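Local coordinates for protein alpha-amylase inhibitor 0.19 (Triticum aestivum, PDB 1HSS) that inhibits alpha-amylase as a homodimeric, disulfide-rich wheat kernel protein of the cereal trypsin/alpha-amylase inhibitor family, at residues Ala36-Arg39 with Asp40-Gln44. Sequence-based numbering, arbitrary orientation.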
loop_
_atom_site.group_PDB
_atom_site.type_symbol
_atom_site.label_atom_id
_atom_site.label_comp_id
_atom_site.label_asym_id
_atom_site.label_seq_id
_atom_site.Cartn_x
_atom_site.Cartn_y
_atom_site.Cartn_z
ATOM N N ALA A 36 16.745 9.157 -0.224
ATOM C CA ALA A 36 16.503 10.542 -0.618
ATOM C C ALA A 36 15.210 10.735 -1.416
ATOM O O ALA A 36 14.494 11.709 -1.197
ATOM C CB ALA A 36 17.686 11.080 -1.408
ATOM N N VAL A 37 14.878 9.817 -2.320
ATOM C CA VAL A 37 13.663 10.033 -3.087
ATOM C C VAL A 37 12.409 9.644 -2.321
ATOM O O VAL A 37 11.391 10.324 -2.430
ATOM C CB VAL A 37 13.697 9.373 -4.494
ATOM C CG1 VAL A 37 15.085 8.934 -4.827
ATOM C CG2 VAL A 37 12.697 8.249 -4.602
ATOM N N LEU A 38 12.517 8.657 -1.431
ATOM C CA LEU A 38 11.448 8.399 -0.462
ATOM C C LEU A 38 11.204 9.638 0.424
ATOM O O LEU A 38 10.103 10.199 0.474
ATOM C CB LEU A 38 11.800 7.203 0.425
ATOM C CG LEU A 38 10.750 6.747 1.450
ATOM C CD1 LEU A 38 9.357 6.742 0.873
ATOM C CD2 LEU A 38 11.091 5.353 1.886
ATOM N N ARG A 39 12.280 10.143 1.010
ATOM C CA ARG A 39 12.219 11.274 1.936
ATOM C C ARG A 39 11.528 12.513 1.344
ATOM O O ARG A 39 10.678 13.147 1.976
ATOM C CB ARG A 39 13.642 11.622 2.375
ATOM C CG ARG A 39 13.751 12.762 3.377
ATOM C CD ARG A 39 14.452 13.982 2.769
ATOM N NE ARG A 39 15.885 13.781 2.628
ATOM C CZ ARG A 39 16.594 14.117 1.556
ATOM N NH1 ARG A 39 16.039 14.787 0.571
ATOM N NH2 ARG A 39 17.888 13.841 1.501
ATOM N N ASP A 40 11.871 12.820 0.101
ATOM C CA ASP A 40 11.372 14.017 -0.548
ATOM C C ASP A 40 9.914 13.879 -0.950
ATOM O O ASP A 40 9.143 14.834 -0.815
ATOM C CB ASP A 40 12.211 14.347 -1.777
ATOM C CG ASP A 40 13.554 14.963 -1.421
ATOM O OD1 ASP A 40 13.735 15.432 -0.284
ATOM O OD2 ASP A 40 14.426 15.007 -2.295
ATOM N N CYS A 41 9.507 12.663 -1.314
ATOM C CA CYS A 41 8.092 12.397 -1.548
ATOM C C CYS A 41 7.255 12.530 -0.294
ATOM O O CYS A 41 6.271 13.234 -0.281
ATOM C CB CYS A 41 7.898 11.009 -2.121
ATOM S SG CYS A 41 6.153 10.528 -2.185
ATOM N N CYS A 42 7.697 11.909 0.782
ATOM C CA CYS A 42 6.970 11.957 2.045
ATOM C C CYS A 42 6.877 13.361 2.616
ATOM O O CYS A 42 5.868 13.735 3.203
ATOM C CB CYS A 42 7.647 11.033 3.066
ATOM S SG CYS A 42 7.596 9.306 2.523
ATOM N N GLN A 43 7.972 14.103 2.496
ATOM C CA GLN A 43 8.038 15.515 2.868
ATOM C C GLN A 43 6.953 16.354 2.202
ATOM O O GLN A 43 6.270 17.144 2.857
ATOM C CB GLN A 43 9.413 16.055 2.495
ATOM C CG GLN A 43 9.508 17.564 2.331
ATOM C CD GLN A 43 9.766 18.294 3.632
ATOM O OE1 GLN A 43 9.588 17.743 4.722
ATOM N NE2 GLN A 43 10.103 19.573 3.528
ATOM N N GLN A 44 6.808 16.187 0.892
ATOM C CA GLN A 44 5.712 16.785 0.132
ATOM C C GLN A 44 4.306 16.322 0.556
ATOM O O GLN A 44 3.405 17.148 0.687
ATOM C CB GLN A 44 5.915 16.518 -1.361
ATOM C CG GLN A 44 6.602 17.654 -2.103
ATOM C CD GLN A 44 7.048 17.296 -3.525
ATOM O OE1 GLN A 44 6.528 16.371 -4.163
ATOM N NE2 GLN A 44 8.024 18.035 -4.023
#
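Arg39 NH1 donates to Asp40 OD1 at 2.5 Å, an unusually short salt bridge between successive residues on one turn of helix 35-46, part of the disulfide-braced helical fold of the cereal trypsin/alpha-amylase inhibitors. The two side chains run alongside each other in the same direction. OD1 sits at the guanidinium edge, close to its plane, whereas NH1 approaches from above the carboxylate, whose plane is turned 56° from that of the guanidinium. Arg39 leaves the backbone with CG anti to its N, and bends at chi2 and chi3 curl the chain back until its head reaches the neighbouring acid; Ala36 CA lies 4.1 Å above the guanidinium plane, over its centre. Asp40 also rests on Ala19 in a loop.

The backbone under this pair is bonded in the i to i+4 pattern of an alpha-helix. Asp40 N, Cys41 N and Gln43 N bond to Ala36 O, Val37 O and Arg39 O, while Cys42 N reaches Leu38 O at 3.0 Å in the straightest link of the set, 172° at the hydrogen. The adjacent cysteines point their sulfurs in different directions: Cys41 SG joins Cys20 and Cys42 SG joins Cys99, tying helix 35-46 to the start of helix 20-27 and to the residue just past helix 95-98. Leu38, buried, packs on Val98 of helix 95-98 and on Arg100 of the second subunit. One turn along, Cys42 SG lies anti to its own carbonyl carbon (chi1 -63°), which places it 3.5 Å from Leu38 CD1 and 3.4 Å from Leu38 O.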